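Side-chain contacts in ferrichrome ABC transporter substrate-binding protein (PDB 5FLY), which probably binds ferrichrome-type iron(III) siderophores at the cell surface and hands them to an ABC transporter for import: residues T159-F164 and I168-K173; F186-P191 and K274-L279; D196-K199 and W203-V206; I219-A224 and A228-Q233; F250-S255 and R269-K274. All blocks are in the same frame, centred on the assembly; numbering follows the deposited sequence.

Interaction 1: residues T159-F164 and I168-K173; sequences TIFEDF and IYAYGK. With 7PG (2,5,8,11,14,17,20,23-octaoxapentacosan-25-ol), chain P.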
# COMPACT_ATOMS: atom_id res chain seq x y z
N THR A 159 12.48 1.52 10.74
CA THR A 159 11.27 1.03 11.37
C THR A 159 10.12 1.95 11.03
O THR A 159 10.28 3.18 11.11
CB THR A 159 11.44 0.97 12.90
OG1 THR A 159 12.48 0.03 13.22
CG2 THR A 159 10.12 0.59 13.60
N ILE A 160 8.98 1.39 10.64
CA ILE A 160 7.77 2.17 10.42
C ILE A 160 6.77 1.85 11.51
O ILE A 160 6.31 0.71 11.62
CB ILE A 160 7.10 1.89 9.04
CG1 ILE A 160 8.10 2.00 7.89
CG2 ILE A 160 5.95 2.87 8.82
CD1 ILE A 160 7.63 1.32 6.64
N PHE A 161 6.46 2.85 12.32
CA PHE A 161 5.32 2.79 13.22
C PHE A 161 4.13 3.56 12.65
O PHE A 161 4.32 4.56 11.93
CB PHE A 161 5.67 3.35 14.59
CG PHE A 161 6.70 2.53 15.36
CD1 PHE A 161 6.48 1.18 15.67
CD2 PHE A 161 7.87 3.13 15.80
CE1 PHE A 161 7.44 0.46 16.40
CE2 PHE A 161 8.82 2.42 16.51
CZ PHE A 161 8.60 1.09 16.82
N GLU A 162 2.92 3.10 12.92
CA GLU A 162 1.74 3.92 12.67
C GLU A 162 0.94 4.11 13.95
O GLU A 162 0.65 3.15 14.66
CB GLU A 162 0.83 3.32 11.59
CG GLU A 162 -0.47 4.11 11.42
CD GLU A 162 -1.29 3.69 10.21
OE1 GLU A 162 -0.96 2.66 9.58
OE2 GLU A 162 -2.27 4.40 9.91
N ASP A 163 0.60 5.37 14.20
CA ASP A 163 -0.28 5.80 15.28
C ASP A 163 -1.71 5.84 14.73
O ASP A 163 -2.03 6.67 13.88
CB ASP A 163 0.21 7.17 15.81
CG ASP A 163 -0.82 7.91 16.66
OD1 ASP A 163 -1.44 7.30 17.55
OD2 ASP A 163 -0.98 9.15 16.44
N PHE A 164 -2.55 4.91 15.16
CA PHE A 164 -3.90 4.82 14.63
C PHE A 164 -4.87 4.34 15.71
O PHE A 164 -4.65 3.29 16.32
CB PHE A 164 -3.95 3.86 13.44
CG PHE A 164 -5.33 3.71 12.86
CD1 PHE A 164 -5.82 4.65 11.98
CD2 PHE A 164 -6.14 2.64 13.22
CE1 PHE A 164 -7.09 4.54 11.45
CE2 PHE A 164 -7.42 2.52 12.69
CZ PHE A 164 -7.89 3.46 11.80
N ILE A 168 -0.63 1.27 18.26
CA ILE A 168 0.62 1.36 17.51
C ILE A 168 0.74 0.14 16.61
O ILE A 168 0.59 -0.99 17.06
CB ILE A 168 1.84 1.43 18.44
CG1 ILE A 168 1.62 2.52 19.49
CG2 ILE A 168 3.11 1.70 17.63
CD1 ILE A 168 2.66 2.57 20.59
N TYR A 169 1.04 0.38 15.33
CA TYR A 169 1.28 -0.71 14.39
C TYR A 169 2.69 -0.63 13.81
O TYR A 169 3.25 0.45 13.72
CB TYR A 169 0.23 -0.68 13.28
CG TYR A 169 -1.16 -0.83 13.86
CD1 TYR A 169 -1.69 -2.09 14.09
CD2 TYR A 169 -1.91 0.28 14.22
CE1 TYR A 169 -2.94 -2.24 14.64
CE2 TYR A 169 -3.16 0.14 14.79
CZ TYR A 169 -3.67 -1.13 14.99
OH TYR A 169 -4.93 -1.29 15.55
N ALA A 170 3.29 -1.77 13.45
CA ALA A 170 4.54 -1.77 12.69
C ALA A 170 4.39 -2.70 11.50
O ALA A 170 3.60 -3.64 11.54
CB ALA A 170 5.72 -2.18 13.58
N TYR A 171 5.15 -2.44 10.44
CA TYR A 171 4.92 -3.11 9.16
C TYR A 171 6.07 -3.95 8.63
O TYR A 171 7.24 -3.67 8.91
CB TYR A 171 4.51 -2.06 8.12
CG TYR A 171 3.25 -1.40 8.58
CD1 TYR A 171 2.05 -2.09 8.55
CD2 TYR A 171 3.26 -0.13 9.14
CE1 TYR A 171 0.89 -1.52 9.02
CE2 TYR A 171 2.10 0.45 9.61
CZ TYR A 171 0.91 -0.26 9.55
OH TYR A 171 -0.26 0.28 10.01
N GLY A 172 5.69 -5.02 7.94
CA GLY A 172 6.61 -5.80 7.13
C GLY A 172 6.97 -5.08 5.84
O GLY A 172 6.70 -3.90 5.69
N LYS A 173 7.58 -5.79 4.89
CA LYS A 173 8.11 -5.13 3.70
C LYS A 173 7.06 -4.76 2.64
O LYS A 173 7.39 -4.04 1.70
CB LYS A 173 9.20 -5.99 3.07
CG LYS A 173 10.39 -6.21 3.99
CD LYS A 173 11.58 -6.86 3.26
CE LYS A 173 12.80 -6.98 4.17
NZ LYS A 173 12.55 -7.93 5.31
C2 7PG P . -6.54 1.73 5.46
O1 7PG P . -6.57 2.63 6.53
C3 7PG P . -5.72 2.27 7.58
C4 7PG P . -6.51 1.61 8.70
O2 7PG P . -5.77 1.58 9.89
C5 7PG P . -4.50 1.00 9.77
C6 7PG P . -4.13 0.21 11.02
O3 7PG P . -3.36 -0.91 10.65
C7 7PG P . -4.07 -2.05 10.27
C8 7PG P . -3.11 -3.04 9.60
O4 7PG P . -3.76 -4.16 9.07
C9 7PG P . -4.74 -3.87 8.12
C10 7PG P . -4.95 -4.99 7.10
O5 7PG P . -5.33 -4.37 5.90
C11 7PG P . -5.30 -5.13 4.72
C12 7PG P . -5.19 -4.20 3.52
O6 7PG P . -4.00 -4.44 2.81
C13 7PG P . -2.91 -3.60 3.05
C14 7PG P . -3.19 -2.21 2.49
O7 7PG P . -2.03 -1.74 1.85
C15 7PG P . -2.25 -0.85 0.79
O HOH W 1 8.43 -1.25 9.49
O HOH W 2 -6.72 0.54 16.22
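Glu162 reaches across to Tyr171 beneath the hairpin formed by strands 158-164 and 167-171. With CG anti to the backbone N (chi1 174°) and the chain extended beyond it, the acid runs straight off the sheet. Its CB lies in the plane of the Tyr171 ring, at the edge, 3.7 Å from CE2. CG passes near the phenol oxygen, and OE1 takes the hydroxyl's hydrogen bond, Tyr171 OH to Glu162 OE1 being short at 2.5 Å. The hydroxyl meets OE1 on its anti side, 27° out of the carboxylate plane, with carboxylate and ring planes turned 50° apart. Arg177 forms a salt bridge with the same OE1, while OE2 accepts from Trp258 NE1, so both oxygens are held and the acid probably stays ionised. In this antiparallel hairpin Glu162 and Tyr169 are a hydrogen-bonded pair, Glu162 N to Tyr169 O being 2.8 Å, and their side chains share the sheet face that lines the pocket of this class III solute-binding protein. A polyether, 7PG, occupies that pocket: its O2 sits over the centre of the Phe164 ring, 3.2 Å above the plane, and its O3 lies over the Tyr169 ring. Tyr169 CE2 lies at the edge of the Phe164 ring, near its plane, and 4.0 Å from Phe164 CB. Phe161 turns to the other face, where its CD1 touches Ile168 CG2 at 3.9 Å and Ala170 CB.

Interaction 2: residues F186-P191 and K274-L279; sequences FGLQMP and KQLLAL
Phe186 and Leu188 converge on one methyl group of Leu276, a small, wholly apolar contact between the loop after helix 179-185 and the last turns of helix 262-278. Phe186 comes first: its CG stands anti to the carbonyl carbon (chi1 -68°), which sends the ring toward the helix, and its CD2 lies 4.3 Å from Leu276 CD1. The methyl approaches the ring obliquely. Gly187 follows with positive phi (69°), the first residue to leave the helical conformation, and turns the chain after the helix; its carbonyl accepts a hydrogen bond from Lys149 NZ. After this turn Leu188 again directs its side chain toward helix 262-278, and its CD1 reaches Leu276 CD1 at 4.3 Å. The single methyl CD1 of Leu276 is thus the meeting point for both loop residues, whose own alpha carbons remain far from the helix: that of Phe186 is 11.1 Å from the CA of Leu276. From Gln189 on, the chain runs away from helix 262-278 and pairs its backbone with Thr156 and Val158, until Pro191 takes the N-cap position of helix 192-198. Around this apolar junction, helix 127-152 contributes Ile148 against Phe186 and Leu152 against Leu276, helix 179-185 packs Leu182 against both leucines, and Phe250 of edge strand 249-253 touches Leu276.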
# COMPACT_ATOMS: atom_id res chain seq x y z
N PHE A 186 14.16 1.11 -2.14
CA PHE A 186 15.39 1.75 -1.65
C PHE A 186 16.35 0.73 -1.01
O PHE A 186 17.53 1.04 -0.79
CB PHE A 186 15.12 2.84 -0.60
CG PHE A 186 14.42 4.08 -1.12
CD1 PHE A 186 14.28 4.34 -2.47
CD2 PHE A 186 13.89 5.00 -0.20
CE1 PHE A 186 13.61 5.51 -2.90
CE2 PHE A 186 13.24 6.16 -0.63
CZ PHE A 186 13.10 6.40 -1.98
N GLY A 187 15.85 -0.46 -0.68
CA GLY A 187 16.71 -1.53 -0.18
C GLY A 187 17.30 -1.30 1.20
O GLY A 187 18.38 -1.81 1.52
N LEU A 188 16.61 -0.52 2.02
CA LEU A 188 17.03 -0.29 3.39
C LEU A 188 16.70 -1.52 4.26
O LEU A 188 15.78 -2.27 3.96
CB LEU A 188 16.35 0.96 3.96
CG LEU A 188 16.72 2.23 3.21
CD1 LEU A 188 15.81 3.36 3.60
CD2 LEU A 188 18.18 2.61 3.51
N GLN A 189 17.45 -1.70 5.33
CA GLN A 189 17.32 -2.90 6.14
C GLN A 189 16.16 -2.81 7.12
O GLN A 189 15.78 -1.73 7.57
CB GLN A 189 18.60 -3.17 6.93
CG GLN A 189 19.87 -3.16 6.09
CD GLN A 189 19.76 -3.98 4.82
OE1 GLN A 189 19.87 -3.45 3.71
NE2 GLN A 189 19.54 -5.28 4.98
N MET A 190 15.61 -3.97 7.43
CA MET A 190 14.62 -4.09 8.48
C MET A 190 15.28 -4.73 9.69
O MET A 190 15.92 -5.77 9.55
CB MET A 190 13.42 -4.91 8.03
CG MET A 190 12.32 -5.01 9.07
SD MET A 190 10.94 -5.96 8.44
CE MET A 190 10.16 -4.73 7.40
N PRO A 191 15.13 -4.12 10.88
CA PRO A 191 15.68 -4.73 12.09
C PRO A 191 15.16 -6.16 12.26
O PRO A 191 13.98 -6.42 12.00
CB PRO A 191 15.19 -3.82 13.21
CG PRO A 191 14.98 -2.50 12.55
CD PRO A 191 14.49 -2.82 11.17
N LYS A 274 13.25 12.97 0.20
CA LYS A 274 13.50 14.32 0.69
C LYS A 274 13.80 14.30 2.19
O LYS A 274 14.77 14.91 2.65
CB LYS A 274 12.31 15.24 0.41
CG LYS A 274 12.43 16.63 1.06
CD LYS A 274 11.44 17.63 0.47
CE LYS A 274 10.01 17.29 0.82
NZ LYS A 274 9.76 17.40 2.28
N GLN A 275 12.96 13.61 2.95
CA GLN A 275 13.11 13.64 4.39
C GLN A 275 14.34 12.84 4.83
O GLN A 275 15.02 13.23 5.77
CB GLN A 275 11.83 13.12 5.08
CG GLN A 275 10.63 14.05 4.88
CD GLN A 275 9.59 13.95 5.98
OE1 GLN A 275 9.89 14.20 7.15
NE2 GLN A 275 8.36 13.60 5.61
N LEU A 276 14.66 11.75 4.13
CA LEU A 276 15.84 10.96 4.47
C LEU A 276 17.12 11.74 4.19
O LEU A 276 18.06 11.70 4.99
CB LEU A 276 15.84 9.62 3.72
CG LEU A 276 14.80 8.61 4.22
CD1 LEU A 276 14.59 7.49 3.23
CD2 LEU A 276 15.23 8.05 5.56
N LEU A 277 17.16 12.44 3.07
CA LEU A 277 18.37 13.19 2.70
C LEU A 277 18.53 14.45 3.56
O LEU A 277 19.64 14.99 3.66
CB LEU A 277 18.34 13.55 1.22
CG LEU A 277 18.54 12.42 0.22
CD1 LEU A 277 18.51 12.97 -1.18
CD2 LEU A 277 19.84 11.66 0.46
N ALA A 278 17.44 14.90 4.19
CA ALA A 278 17.46 16.09 5.05
C ALA A 278 17.95 15.78 6.46
O ALA A 278 18.27 16.69 7.24
CB ALA A 278 16.08 16.71 5.10
N LEU A 279 18.00 14.50 6.79
CA LEU A 279 18.47 14.06 8.10
C LEU A 279 19.92 14.49 8.32
O LEU A 279 20.71 14.53 7.37
CB LEU A 279 18.34 12.53 8.25
CG LEU A 279 16.93 11.94 8.29
CD1 LEU A 279 17.01 10.43 8.45
CD2 LEU A 279 16.12 12.55 9.42

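Interaction 3: residues D196-K199 and W203-V206; sequences DATK and WTEV. With 7PG (2,5,8,11,14,17,20,23-octaoxapentacosan-25-ol), chain P.
A chi1 of 61° at Thr198 places CG2 beside its backbone N and OG1 between N and the carbonyl carbon; at Thr204 chi1 of -172° swings OG1 anti to N and leaves CG2 facing the helix end. The two methyls consequently meet, Thr198 CG2 to Thr204 CG2 being 3.9 Å, with the side chains crossing at about a right angle. Thr204 CB also rests on Ala197 O at 3.6 Å. Two waters span the remaining polar groups: one donates to Ala197 O (2.6 Å) and to Thr204 OG1, the other to Ala197 O and weakly to Trp203 O. Thr204 OG1 donates a hydrogen bond to Glu205 O, and Thr198 OG1 bonds back to Leu194 O within its helix. This tight connection takes the chain from helix 192-198 into strand 203-205, an edge strand of the mixed five-stranded sheet, which pairs with strand 167-171 through Thr204 and Ala170. The CB of Trp203 points away from the helix segment, and its indole lines the pocket. There 7PG O4 lies 3.6 Å above the indole plane, over its centre, and Trp203 CE2 is among the ring atoms nearest to that ether oxygen. The indole also meets the ring of Trp175 and packs beside Tyr169 and Tyr171.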
# COMPACT_ATOMS: atom_id res chain seq x y z
N ASP A 196 10.98 -10.54 12.27
CA ASP A 196 10.37 -11.72 12.88
C ASP A 196 8.93 -11.46 13.34
O ASP A 196 8.06 -12.32 13.16
CB ASP A 196 11.22 -12.21 14.05
CG ASP A 196 12.55 -12.79 13.59
OD1 ASP A 196 12.69 -13.11 12.39
OD2 ASP A 196 13.45 -12.92 14.44
N ALA A 197 8.69 -10.29 13.92
CA ALA A 197 7.36 -9.92 14.40
C ALA A 197 6.34 -9.65 13.29
O ALA A 197 5.14 -9.68 13.55
CB ALA A 197 7.44 -8.69 15.31
N THR A 198 6.81 -9.38 12.06
CA THR A 198 5.89 -9.03 10.96
C THR A 198 5.85 -10.06 9.83
O THR A 198 5.08 -9.91 8.88
CB THR A 198 6.24 -7.65 10.34
OG1 THR A 198 7.56 -7.66 9.79
CG2 THR A 198 6.12 -6.55 11.40
N LYS A 199 6.66 -11.10 9.95
CA LYS A 199 6.85 -12.07 8.87
C LYS A 199 5.56 -12.86 8.55
O LYS A 199 5.20 -13.05 7.38
CB LYS A 199 7.99 -13.02 9.25
CG LYS A 199 8.34 -14.07 8.23
CD LYS A 199 8.81 -13.45 6.94
CE LYS A 199 9.48 -14.50 6.05
NZ LYS A 199 8.74 -15.81 6.07
N TRP A 203 2.39 -7.56 9.16
CA TRP A 203 2.27 -6.39 10.00
C TRP A 203 2.02 -6.87 11.41
O TRP A 203 1.70 -8.04 11.61
CB TRP A 203 1.11 -5.51 9.55
CG TRP A 203 -0.20 -6.24 9.68
CD1 TRP A 203 -0.76 -7.09 8.77
CD2 TRP A 203 -1.09 -6.22 10.80
NE1 TRP A 203 -1.95 -7.59 9.25
CE2 TRP A 203 -2.18 -7.06 10.49
CE3 TRP A 203 -1.08 -5.55 12.03
CZ2 TRP A 203 -3.24 -7.26 11.37
CZ3 TRP A 203 -2.15 -5.74 12.90
CH2 TRP A 203 -3.21 -6.60 12.57
N THR A 204 2.11 -5.96 12.38
CA THR A 204 1.73 -6.32 13.74
C THR A 204 1.31 -5.11 14.55
O THR A 204 1.77 -4.00 14.30
CB THR A 204 2.89 -7.03 14.47
OG1 THR A 204 2.40 -7.51 15.73
CG2 THR A 204 4.08 -6.09 14.67
N GLU A 205 0.43 -5.33 15.52
CA GLU A 205 0.22 -4.35 16.57
C GLU A 205 1.41 -4.44 17.52
O GLU A 205 1.94 -5.53 17.76
CB GLU A 205 -1.10 -4.58 17.33
CG GLU A 205 -1.26 -3.54 18.43
CD GLU A 205 -2.61 -3.55 19.15
OE1 GLU A 205 -3.53 -4.30 18.75
OE2 GLU A 205 -2.72 -2.76 20.12
N VAL A 206 1.84 -3.29 18.01
CA VAL A 206 2.99 -3.18 18.93
C VAL A 206 2.47 -2.68 20.26
O VAL A 206 1.97 -1.57 20.34
CB VAL A 206 4.07 -2.22 18.37
CG1 VAL A 206 5.22 -2.05 19.35
CG2 VAL A 206 4.60 -2.71 17.04
C2 7PG P . -6.54 1.73 5.46
O1 7PG P . -6.57 2.63 6.53
C3 7PG P . -5.72 2.27 7.58
C4 7PG P . -6.51 1.61 8.70
O2 7PG P . -5.77 1.58 9.89
C5 7PG P . -4.50 1.00 9.77
C6 7PG P . -4.13 0.21 11.02
O3 7PG P . -3.36 -0.91 10.65
C7 7PG P . -4.07 -2.05 10.27
C8 7PG P . -3.11 -3.04 9.60
O4 7PG P . -3.76 -4.16 9.07
C9 7PG P . -4.74 -3.87 8.12
C10 7PG P . -4.95 -4.99 7.10
O5 7PG P . -5.33 -4.37 5.90
C11 7PG P . -5.30 -5.13 4.72
C12 7PG P . -5.19 -4.20 3.52
O6 7PG P . -4.00 -4.44 2.81
C13 7PG P . -2.91 -3.60 3.05
C14 7PG P . -3.19 -2.21 2.49
O7 7PG P . -2.03 -1.74 1.85
C15 7PG P . -2.25 -0.85 0.79
O HOH W 3 3.13 -11.10 11.67
O HOH W 4 3.69 -10.40 15.63

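Interaction 4: residues I219-A224 and A228-Q233; sequences IITAKA and AQPEFQ
Thr221 faces the returning chain with both branches. Phe232 and Gln233 come at it from the opposite direction. Thr221 OG1 lies at the edge of the Phe232 ring, near the plane, 3.7 Å from CZ, and Thr221 CG2 is equally near that carbon; the amide nitrogen NE2 of Gln233 comes to 3.4 Å from Thr221 CB. Two residues further along the strand, Lys223 crosses the ring of Pro230 at about a right angle, its CE 3.8 Å from Pro230 CD. A chain bent at chi3 and chi4 (-72° and -71°) curls the ammonium group back, where Lys223 NZ bonds to Ala224 O at 2.9 Å and also to Ala227 O. In the second shell, Gln233 NE2 is held by Asn251 OD1 from edge strand 249-253, Gln229 NE2 adds a weak bond to Gln233 OE1, and Trp238 meets Phe232 edge-to-face. The chain between strand 218-223 and helix 236-239 is thereby folded back over the strand, its short 3-10 turn closed by Gln233 N to Pro230 O. Lys223 is used twice: its methylenes pack on proline, and its ammonium group, within a buried residue, is met by the carbonyls of Ala224 and Ala227, which probably offset the cost of burying the charge.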
# COMPACT_ATOMS: atom_id res chain seq x y z
N ILE A 219 13.59 5.95 12.38
CA ILE A 219 12.22 5.64 12.79
C ILE A 219 11.23 6.61 12.18
O ILE A 219 11.30 7.81 12.41
CB ILE A 219 12.05 5.65 14.31
CG1 ILE A 219 13.06 4.72 14.98
CG2 ILE A 219 10.59 5.26 14.68
CD1 ILE A 219 13.08 4.85 16.48
N ILE A 220 10.30 6.05 11.43
CA ILE A 220 9.30 6.83 10.75
C ILE A 220 7.96 6.51 11.38
O ILE A 220 7.60 5.34 11.50
CB ILE A 220 9.28 6.53 9.25
CG1 ILE A 220 10.64 6.90 8.64
CG2 ILE A 220 8.12 7.28 8.58
CD1 ILE A 220 10.82 6.38 7.22
N THR A 221 7.25 7.56 11.79
CA THR A 221 5.91 7.44 12.36
C THR A 221 4.85 7.99 11.41
O THR A 221 4.83 9.18 11.08
CB THR A 221 5.81 8.16 13.71
OG1 THR A 221 6.73 7.55 14.62
CG2 THR A 221 4.38 8.09 14.29
N ALA A 222 3.98 7.10 10.97
CA ALA A 222 2.83 7.47 10.15
C ALA A 222 1.69 7.84 11.07
O ALA A 222 1.30 7.04 11.92
CB ALA A 222 2.44 6.35 9.23
N LYS A 223 1.17 9.06 10.91
CA LYS A 223 0.08 9.53 11.75
C LYS A 223 -0.79 10.52 11.00
O LYS A 223 -0.38 11.08 9.97
CB LYS A 223 0.60 10.18 13.03
CG LYS A 223 1.47 11.42 12.79
CD LYS A 223 1.92 12.06 14.10
CE LYS A 223 0.77 12.76 14.82
NZ LYS A 223 0.35 14.00 14.13
N ALA A 224 -1.99 10.74 11.51
CA ALA A 224 -2.86 11.74 10.93
C ALA A 224 -2.31 13.13 11.18
O ALA A 224 -1.79 13.44 12.24
CB ALA A 224 -4.26 11.63 11.50
N ALA A 228 -2.64 14.93 17.65
CA ALA A 228 -1.58 15.42 18.52
C ALA A 228 -0.43 14.44 18.52
O ALA A 228 -0.59 13.30 18.06
CB ALA A 228 -2.08 15.63 19.94
N GLN A 229 0.73 14.86 19.01
CA GLN A 229 1.88 13.95 19.11
C GLN A 229 1.48 12.61 19.73
O GLN A 229 0.81 12.59 20.75
CB GLN A 229 2.99 14.56 19.94
CG GLN A 229 4.23 13.68 20.01
CD GLN A 229 5.34 14.31 20.81
OE1 GLN A 229 5.09 15.06 21.76
NE2 GLN A 229 6.58 14.02 20.43
N PRO A 230 1.91 11.49 19.12
CA PRO A 230 1.60 10.18 19.71
C PRO A 230 2.22 10.02 21.09
O PRO A 230 3.33 10.50 21.36
CB PRO A 230 2.21 9.19 18.71
CG PRO A 230 2.29 9.93 17.46
CD PRO A 230 2.64 11.32 17.85
N GLU A 231 1.50 9.32 21.96
CA GLU A 231 1.95 9.16 23.33
C GLU A 231 3.32 8.46 23.39
O GLU A 231 4.14 8.78 24.25
CB GLU A 231 0.91 8.38 24.13
CG GLU A 231 -0.49 9.00 24.11
CD GLU A 231 -0.52 10.44 24.63
OE1 GLU A 231 0.35 10.81 25.45
OE2 GLU A 231 -1.43 11.20 24.21
N PHE A 232 3.58 7.54 22.46
CA PHE A 232 4.79 6.73 22.53
C PHE A 232 6.05 7.53 22.17
O PHE A 232 7.15 7.05 22.39
CB PHE A 232 4.67 5.47 21.65
CG PHE A 232 4.74 5.70 20.16
CD1 PHE A 232 5.96 5.85 19.52
CD2 PHE A 232 3.58 5.67 19.38
CE1 PHE A 232 6.03 6.04 18.15
CE2 PHE A 232 3.64 5.85 18.00
CZ PHE A 232 4.87 6.03 17.38
N GLN A 233 5.88 8.75 21.65
CA GLN A 233 7.04 9.59 21.37
C GLN A 233 7.44 10.48 22.55
O GLN A 233 8.40 11.25 22.46
CB GLN A 233 6.77 10.46 20.14
CG GLN A 233 6.60 9.68 18.84
CD GLN A 233 6.47 10.60 17.66
OE1 GLN A 233 6.35 11.81 17.83
NE2 GLN A 233 6.49 10.03 16.45

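Interaction 5: residues F250-S255 and R269-K274; sequences FNVDSS and RKDLKK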
# COMPACT_ATOMS: atom_id res chain seq x y z
N PHE A 250 11.25 10.93 12.08
CA PHE A 250 10.33 11.92 11.55
C PHE A 250 8.97 11.29 11.30
O PHE A 250 8.84 10.07 11.24
CB PHE A 250 10.87 12.58 10.25
CG PHE A 250 11.12 11.63 9.10
CD1 PHE A 250 12.36 11.03 8.92
CD2 PHE A 250 10.13 11.38 8.16
CE1 PHE A 250 12.59 10.18 7.84
CE2 PHE A 250 10.36 10.54 7.08
CZ PHE A 250 11.59 9.94 6.93
N ASN A 251 7.97 12.16 11.21
CA ASN A 251 6.60 11.75 10.95
C ASN A 251 6.22 11.91 9.49
O ASN A 251 6.73 12.79 8.78
CB ASN A 251 5.61 12.58 11.77
CG ASN A 251 5.86 12.50 13.26
OD1 ASN A 251 6.36 11.50 13.77
ND2 ASN A 251 5.49 13.55 13.98
N VAL A 252 5.32 11.05 9.05
CA VAL A 252 4.70 11.20 7.74
C VAL A 252 3.17 11.13 7.87
O VAL A 252 2.65 10.64 8.85
CB VAL A 252 5.18 10.12 6.75
CG1 VAL A 252 6.70 10.20 6.53
CG2 VAL A 252 4.79 8.74 7.24
N ASP A 253 2.47 11.61 6.83
CA ASP A 253 1.01 11.69 6.79
C ASP A 253 0.42 10.33 6.44
O ASP A 253 0.52 9.89 5.29
CB ASP A 253 0.59 12.75 5.75
CG ASP A 253 -0.91 12.97 5.70
OD1 ASP A 253 -1.70 12.08 6.06
OD2 ASP A 253 -1.30 14.07 5.25
N SER A 254 -0.21 9.67 7.41
CA SER A 254 -0.67 8.31 7.18
C SER A 254 -1.71 8.21 6.06
O SER A 254 -1.70 7.23 5.33
CB SER A 254 -1.22 7.70 8.47
OG SER A 254 -2.22 8.51 9.04
N SER A 255 -2.56 9.23 5.89
CA SER A 255 -3.62 9.15 4.88
C SER A 255 -3.02 9.16 3.48
O SER A 255 -3.63 8.63 2.55
CB SER A 255 -4.63 10.29 5.05
OG SER A 255 -4.09 11.54 4.67
N ARG A 269 7.69 8.17 -2.61
CA ARG A 269 9.08 8.05 -3.00
C ARG A 269 9.72 9.41 -2.84
O ARG A 269 10.79 9.55 -2.24
CB ARG A 269 9.23 7.57 -4.45
CG ARG A 269 10.66 7.40 -4.91
CD ARG A 269 10.80 7.39 -6.44
NE ARG A 269 10.30 8.62 -7.05
CZ ARG A 269 10.97 9.77 -7.09
NH1 ARG A 269 12.18 9.87 -6.58
NH2 ARG A 269 10.41 10.84 -7.64
N LYS A 270 9.04 10.42 -3.37
CA LYS A 270 9.58 11.77 -3.37
C LYS A 270 9.73 12.30 -1.95
O LYS A 270 10.78 12.87 -1.59
CB LYS A 270 8.68 12.70 -4.19
CG LYS A 270 9.31 14.01 -4.59
CD LYS A 270 8.34 14.86 -5.40
CE LYS A 270 8.00 14.25 -6.75
NZ LYS A 270 7.06 15.12 -7.52
N ASP A 271 8.69 12.10 -1.15
CA ASP A 271 8.66 12.64 0.20
C ASP A 271 9.70 11.94 1.07
O ASP A 271 10.41 12.58 1.82
CB ASP A 271 7.27 12.48 0.82
CG ASP A 271 7.16 13.14 2.19
OD1 ASP A 271 7.46 14.35 2.29
OD2 ASP A 271 6.79 12.45 3.16
N LEU A 272 9.78 10.62 0.96
CA LEU A 272 10.71 9.86 1.78
C LEU A 272 12.14 10.20 1.42
O LEU A 272 12.98 10.36 2.30
CB LEU A 272 10.49 8.35 1.63
CG LEU A 272 9.26 7.81 2.34
CD1 LEU A 272 9.07 6.36 1.92
CD2 LEU A 272 9.41 7.95 3.85
N LYS A 273 12.43 10.29 0.14
CA LYS A 273 13.77 10.65 -0.27
C LYS A 273 14.16 12.01 0.30
O LYS A 273 15.26 12.17 0.84
CB LYS A 273 13.92 10.67 -1.79
CG LYS A 273 15.36 10.94 -2.24
CD LYS A 273 15.48 10.84 -3.74
CE LYS A 273 16.92 10.93 -4.21
NZ LYS A 273 17.01 10.85 -5.69
N LYS A 274 13.25 12.97 0.20
CA LYS A 274 13.50 14.32 0.69
C LYS A 274 13.80 14.30 2.19
O LYS A 274 14.77 14.91 2.65
CB LYS A 274 12.31 15.24 0.41
CG LYS A 274 12.43 16.63 1.06
CD LYS A 274 11.44 17.63 0.47
CE LYS A 274 10.01 17.29 0.82
NZ LYS A 274 9.76 17.40 2.28
O HOH W 5 4.25 13.12 4.83
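This is a strand-to-helix packing contact, mainly apolar with one water-bridged polar link, in which edge strand 249-253 of the mixed sheet lies under the C-terminal helix 262-278. The two run nearly antiparallel, their axes 168° apart in direction and 10.6 Å apart at closest approach. Leu272 carries the apolar part: its CD2 sits at the edge of the Phe250 ring, near the plane, 4.2 Å from CE2, and also approaches Val252 CG1 at 4.4 Å. Val252 sets CG1 anti to the carbonyl carbon (chi1 -61°), and this methyl comes to 4.1 Å from Asp271 OD2. The same carboxylate oxygen takes a hydrogen bond from a water that in turn accepts from Asp253 N, and it has further partners in Tyr257 OH and Gln275 NE2. Several donors thus converge on OD2, which would tend to keep Asp271 ionised. Where the strand ends, Asp253 is the N-cap of helix 254-257: its OD1 receives Ser255 N at 3.0 Å and Ser255 OG at 2.8 Å, both from the same face of the carboxylate plane. On the far side of helix 262-278, Arg269 and Lys273 form salt bridges with Asp144 of helix 127-152. A helix laid along the strands of a sheet in this way belongs to the layered alpha/beta architecture of the lobes of class III solute-binding proteins.

In the fold
Four of the five contacts belong to one mixed sheet, ordered 203-205, 167-171, 158-164, 218-223, 249-253. Interaction 1 is its central hairpin; interaction 3, with its centre about 8 Å away, extends it at one edge, interaction 4 lies about 10 Å off on the neighbouring strand, and interaction 5 covers the other edge. Interactions 3 and 5 are the most distant, their centres about 21 Å apart. Along the chain interaction 1 closes before interaction 2 opens, and interactions 3, 4 and 5 follow in series inside the loop of interaction 2, which shares Lys274 and helix 262-278 with interaction 5. Interactions 1 and 3 touch the bound polyether, whereas the others assemble the lobe behind that pocket wall.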